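PDB 4L9P: CaaX farnesyltransferase beta subunit Ram1 from Aspergillus fumigatus, which forms, with the alpha subunit Ram2, the zinc-dependent protein farnesyltransferase that attaches a farnesyl group to the cysteine of a C-terminal CaaX sequence and probably binds the peptide. Local coordinates for the interface of chains B and A. Residues are numbered along the deposited sequence; one frame, centred on the assembly and turned at random. Chains: chain A, CaaX farnesyltransferase beta subunit Ram1; chain B, CaaX farnesyltransferase alpha subunit Ram2.

Contact 1: the interface of chains B and A. Residues chain B 35-36, 41-43; chain A 174-175, 178-179, 182.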
ATOM      1  N   ASP B  35       8.069 -22.274  20.464  1.00 37.35           N
ATOM      2  CA  ASP B  35       7.875 -20.836  20.213  1.00 39.72           C
ATOM      3  C   ASP B  35       8.912 -19.983  20.959  1.00 39.40           C
ATOM      4  O   ASP B  35       8.801 -18.768  20.982  1.00 38.15           O
ATOM      5  CB  ASP B  35       6.477 -20.408  20.652  1.00 42.39           C
ATOM      6  CG  ASP B  35       6.282 -20.527  22.171  1.00 44.61           C
ATOM      7  OD1 ASP B  35       7.146 -21.140  22.844  1.00 45.02           O
ATOM      8  OD2 ASP B  35       5.271 -20.001  22.686  1.00 45.89           O
ATOM      9  N   GLY B  36       9.877 -20.636  21.605  1.00 40.65           N
ATOM     10  CA  GLY B  36      10.925 -19.918  22.315  1.00 43.22           C
ATOM     11  C   GLY B  36      10.654 -19.724  23.800  1.00 46.26           C
ATOM     12  O   GLY B  36      11.489 -19.166  24.525  1.00 46.43           O
ATOM     13  N   ALA B  41      13.803 -16.007  27.593  1.00 40.36           N
ATOM     14  CA  ALA B  41      12.798 -14.974  27.928  1.00 35.20           C
ATOM     15  C   ALA B  41      11.529 -15.352  27.202  1.00 31.18           C
ATOM     16  O   ALA B  41      11.591 -16.065  26.227  1.00 33.09           O
ATOM     17  CB  ALA B  41      13.242 -13.598  27.462  1.00 33.73           C
ATOM     18  N   MET B  42      10.391 -14.868  27.671  0.58 27.98           N
ATOM     19  CA  MET B  42       9.118 -15.254  27.086  0.58 26.21           C
ATOM     20  C   MET B  42       8.867 -14.526  25.759  0.58 22.50           C
ATOM     21  O   MET B  42       9.103 -13.332  25.640  0.58 22.09           O
ATOM     22  CB  MET B  42       7.997 -14.961  28.070  0.58 28.73           C
ATOM     23  CG  MET B  42       8.075 -15.837  29.313  0.58 31.24           C
ATOM     24  SD  MET B  42       7.766 -17.584  28.963  0.58 34.10           S
ATOM     25  CE  MET B  42       6.379 -17.313  27.813  0.58 34.55           C
ATOM     26  N   PRO B  43       8.378 -15.250  24.750  1.00 20.59           N
ATOM     27  CA  PRO B  43       8.133 -14.592  23.454  1.00 18.84           C
ATOM     28  C   PRO B  43       6.960 -13.645  23.529  1.00 16.73           C
ATOM     29  O   PRO B  43       6.191 -13.653  24.513  1.00 18.11           O
ATOM     30  CB  PRO B  43       7.849 -15.740  22.492  1.00 20.11           C
ATOM     31  CG  PRO B  43       7.543 -16.950  23.401  1.00 21.56           C
ATOM     32  CD  PRO B  43       8.107 -16.700  24.748  1.00 20.74           C
TER
ATOM     33  N   GLU A 174      15.487  -8.946  25.025  1.00 15.38           N
ATOM     34  CA  GLU A 174      15.487 -10.389  25.220  1.00 17.34           C
ATOM     35  C   GLU A 174      14.253 -11.083  24.691  1.00 15.78           C
ATOM     36  O   GLU A 174      14.343 -12.182  24.107  1.00 15.31           O
ATOM     37  CB  GLU A 174      15.700 -10.732  26.703  1.00 21.48           C
ATOM     38  CG  GLU A 174      17.101 -10.403  27.134  1.00 28.12           C
ATOM     39  CD  GLU A 174      17.441 -10.857  28.582  1.00 35.76           C
ATOM     40  OE1 GLU A 174      16.627 -11.568  29.267  1.00 37.77           O
ATOM     41  OE2 GLU A 174      18.548 -10.466  29.040  1.00 39.67           O
ATOM     42  N   ARG A 175      13.085 -10.475  24.890  1.00 14.11           N
ATOM     43  CA  ARG A 175      11.860 -11.111  24.413  1.00 14.14           C
ATOM     44  C   ARG A 175      11.781 -11.050  22.891  1.00 13.39           C
ATOM     45  O   ARG A 175      11.243 -11.957  22.286  1.00 14.34           O
ATOM     46  CB  ARG A 175      10.652 -10.459  25.035  1.00 14.73           C
ATOM     47  CG  ARG A 175      10.643 -10.653  26.544  1.00 15.57           C
ATOM     48  CD  ARG A 175       9.373 -10.090  27.156  1.00 17.23           C
ATOM     49  NE  ARG A 175       8.245 -10.949  26.804  1.00 18.07           N
ATOM     50  CZ  ARG A 175       6.965 -10.638  27.040  1.00 20.10           C
ATOM     51  NH1 ARG A 175       6.645  -9.471  27.615  1.00 21.10           N
ATOM     52  NH2 ARG A 175       5.996 -11.473  26.653  1.00 19.62           N
ATOM     53  N   SER A 178      14.012 -13.959  21.755  1.00 19.03           N
ATOM     54  CA  SER A 178      13.283 -15.211  21.985  1.00 20.17           C
ATOM     55  C   SER A 178      12.293 -15.425  20.823  1.00 19.94           C
ATOM     56  O   SER A 178      12.251 -16.503  20.218  1.00 21.99           O
ATOM     57  CB  SER A 178      12.500 -15.094  23.284  1.00 23.54           C
ATOM     58  OG  SER A 178      11.765 -16.270  23.509  1.00 28.08           O
ATOM     59  N   THR A 179      11.508 -14.382  20.525  1.00 16.34           N
ATOM     60  CA  THR A 179      10.465 -14.501  19.543  1.00 15.06           C
ATOM     61  C   THR A 179      11.033 -14.806  18.163  1.00 16.30           C
ATOM     62  O   THR A 179      10.528 -15.668  17.464  1.00 18.69           O
ATOM     63  CB  THR A 179       9.655 -13.158  19.440  1.00 13.56           C
ATOM     64  OG1 THR A 179       9.118 -12.835  20.732  1.00 14.25           O
ATOM     65  CG2 THR A 179       8.511 -13.275  18.438  1.00 14.89           C
ATOM     66  N   ALA A 182      13.132 -18.340  17.129  1.00 18.97           N
ATOM     67  CA  ALA A 182      12.257 -19.428  16.799  1.00 20.61           C
ATOM     68  C   ALA A 182      11.623 -19.326  15.387  1.00 19.92           C
ATOM     69  O   ALA A 182      11.276 -20.341  14.774  1.00 21.88           O
ATOM     70  CB  ALA A 182      11.149 -19.443  17.873  1.00 22.93           C
TER
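The methyl group of B:Ala41 is the apolar centre of this patch: its CB rests 3.9 Å from CB of A:Glu174 and 4.0 Å from CG of A:Arg175, on the stems of two neighbouring side chains of the beta-subunit helix. The backbone carbonyl O of A:Glu174 also touches B:Ala41 CB, at 3.8 Å. Beside it the ring of B:Pro43 lies against the hydroxyls of A:Ser178 and A:Thr179, with its CB 3.6 Å from A:Thr179 OG1. That hydroxyl points back along its own helix, hydrogen-bonding the carbonyl O of A:Arg175 one turn earlier, and so is satisfied without a polar partner in Ram2.

Outward, the contact becomes polar, and side chains of the helix read backbone carbonyls of Ram2. The hydroxyl OG of A:Ser178, anti to its backbone N (chi1 178°), donates to B:Ala41 O at 2.7 Å from above the carbonyl plane; B:Gly36 O is a weaker partner. A:Arg175 runs extended to CD, then bends at chi3 (72°), which turns its guanidinium along the segment B:Met42-B:Pro43. Its NE donates almost straight (170° at H) to B:Met42 O at 2.8 Å, an acceptor lying in the guanidinium plane. On the same edge A:Arg175 NH2 reaches B:Pro43 O at 3.1 Å, a more bent bond. Two successive carbonyls thus fix the rotation of the guanidinium. At the far end CB of A:Ala182 only brushes the backbone of poorly ordered B:Asp35.

The site joins an irregular stretch of Ram2, ahead of its helix 51-65, to one flank of beta-subunit helix 173-183.

Contact 2: the interface of chains B and A. Residues chain B 92, 127; chain A 244-248.
B:His127 and A:Glu248 cross obliquely, ring and carboxylate planes 48° apart. The imidazole packs mainly on the backbone and CB of A:Glu248, whose OE1 approaches only its root. The histidine leaves helix 123-133 of Ram2 with CG anti to its backbone N (chi1 180°), which carries the ring out to the beta-subunit segment A:Gly246-A:Glu248. One face of the ring is covered by the peptide link between A:Gly247 and A:Glu248: the amide N of A:Glu248 lies 3.4 Å above the plane over its centre, while the carbonyl carbon of A:Gly247 sits nearer the rim. At the ring tip, B:His127 NE2 donates to A:Gly246 O at 2.9 Å; the acceptor lies close to the ring plane, though the bond is bent (145° at H). Bond and face contact together fix the ring's rotation; NE2 acts as donor, which leaves the state of ND1 undecided.

A:Glu248 holds CG in the crowded position between backbone N and carbonyl carbon and bends again at chi2, bringing the acid round beside the root of the imidazole. Its CB is 3.6 Å from B:His127 ND1, but carboxylate OE1 of A:Glu248 remains 4.5 Å from B:His127 ND1: no salt bridge forms, although the negative charge might still favour a protonated ring.

B:Ile92, from helix 88-100, comes at the segment from its other end. Its terminal methyl CD1 points at A:Cys244 SG, a tight 3.3 Å contact, and CG2 of B:Ile92 lies 3.6 Å from A:Glu245 O.

Two helices of the alpha subunit thus grip one loop of the beta subunit, chiefly by its main chain. The loop leads into helix 251-263, and the contact helps to hold the heterodimer of the farnesyltransferase together.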
ATOM      1  N   ILE B  92       1.011 -22.928  -0.047  1.00 10.10           N
ATOM      2  CA  ILE B  92       2.089 -23.233  -0.972  1.00 11.10           C
ATOM      3  C   ILE B  92       2.425 -24.732  -0.963  1.00  9.70           C
ATOM      4  O   ILE B  92       2.627 -25.336  -2.035  1.00 10.10           O
ATOM      5  CB  ILE B  92       3.340 -22.411  -0.601  1.00 13.50           C
ATOM      6  CG1 ILE B  92       2.994 -20.924  -0.844  1.00 16.30           C
ATOM      7  CG2 ILE B  92       4.591 -22.853  -1.396  1.00 13.93           C
ATOM      8  CD1 ILE B  92       3.826 -20.056  -0.118  1.00 19.42           C
ATOM      9  N   HIS B 127      -4.008 -15.967  -4.943  1.00  3.97           N
ATOM     10  CA  HIS B 127      -2.725 -16.418  -5.475  1.00  5.12           C
ATOM     11  C   HIS B 127      -2.803 -17.919  -5.854  1.00  4.94           C
ATOM     12  O   HIS B 127      -2.377 -18.318  -6.944  1.00  5.37           O
ATOM     13  CB  HIS B 127      -1.551 -16.164  -4.532  1.00  6.12           C
ATOM     14  CG  HIS B 127      -0.275 -16.645  -5.123  1.00  7.43           C
ATOM     15  ND1 HIS B 127       0.253 -16.091  -6.265  1.00  7.97           N
ATOM     16  CD2 HIS B 127       0.542 -17.674  -4.779  1.00  9.06           C
ATOM     17  CE1 HIS B 127       1.354 -16.752  -6.605  1.00  8.82           C
ATOM     18  NE2 HIS B 127       1.557 -17.711  -5.713  1.00 10.80           N
TER
ATOM     19  N   CYS A 244       7.379 -14.806  -1.008  1.00  5.85           N
ATOM     20  CA  CYS A 244       7.914 -16.035  -0.441  1.00  6.88           C
ATOM     21  C   CYS A 244       8.082 -16.977  -1.618  1.00  7.70           C
ATOM     22  O   CYS A 244       7.559 -16.687  -2.742  1.00  7.72           O
ATOM     23  CB  CYS A 244       6.986 -16.640   0.650  1.00  7.99           C
ATOM     24  SG  CYS A 244       5.386 -17.147   0.100  1.00 10.32           S
ATOM     25  N   GLU A 245       8.794 -18.091  -1.402  1.00  7.34           N
ATOM     26  CA  GLU A 245       8.998 -19.015  -2.533  1.00  7.64           C
ATOM     27  C   GLU A 245       7.664 -19.646  -2.885  1.00  7.57           C
ATOM     28  O   GLU A 245       7.002 -20.271  -2.044  1.00 10.95           O
ATOM     29  CB  GLU A 245       9.986 -20.116  -2.131  1.00  9.90           C
ATOM     30  CG  GLU A 245      11.385 -19.490  -1.949  1.00 12.05           C
ATOM     31  CD  GLU A 245      12.399 -20.579  -1.623  1.00 14.04           C
ATOM     32  OE1 GLU A 245      12.811 -21.320  -2.540  1.00 16.23           O
ATOM     33  OE2 GLU A 245      12.803 -20.697  -0.446  1.00 15.08           O
ATOM     34  N   GLY A 246       7.234 -19.465  -4.122  1.00  7.35           N
ATOM     35  CA  GLY A 246       5.934 -19.989  -4.519  1.00  8.17           C
ATOM     36  C   GLY A 246       4.786 -19.025  -4.256  1.00  8.25           C
ATOM     37  O   GLY A 246       3.658 -19.364  -4.544  1.00  9.60           O
ATOM     38  N   GLY A 247       5.087 -17.834  -3.720  1.00  6.38           N
ATOM     39  CA  GLY A 247       4.051 -16.846  -3.398  1.00  6.80           C
ATOM     40  C   GLY A 247       3.876 -15.782  -4.460  1.00  5.66           C
ATOM     41  O   GLY A 247       4.522 -15.750  -5.505  1.00  6.42           O
ATOM     42  N   GLU A 248       2.984 -14.862  -4.156  1.00  5.33           N
ATOM     43  CA  GLU A 248       2.634 -13.802  -5.098  1.00  4.77           C
ATOM     44  C   GLU A 248       3.770 -12.760  -5.270  1.00  4.46           C
ATOM     45  O   GLU A 248       4.609 -12.537  -4.365  1.00  5.61           O
ATOM     46  CB  GLU A 248       1.358 -13.032  -4.664  1.00  5.34           C
ATOM     47  CG  GLU A 248       1.469 -12.352  -3.290  1.00  6.97           C
ATOM     48  CD  GLU A 248       1.113 -13.226  -2.065  1.00  8.38           C
ATOM     49  OE1 GLU A 248       1.128 -14.464  -2.142  1.00 10.54           O
ATOM     50  OE2 GLU A 248       0.814 -12.650  -0.996  1.00  9.95           O
TER

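Contact 1 and contact 2 lie about 27 Å apart, between the centres of their C-alpha atoms, and share no residue or secondary-structure element. In contact 1 a beta-subunit helix offers side chains to the backbone of an irregular alpha-subunit segment; in contact 2 the roles reverse, with side chains from alpha-subunit helices packing on a beta-subunit loop. Ram2 therefore holds Ram1 both through its irregular N-terminal stretch and through its helical body. Such separate points of attachment would probably help to resist rocking of one subunit on the other, in keeping with the alpha-beta heterodimer being the working form of the enzyme.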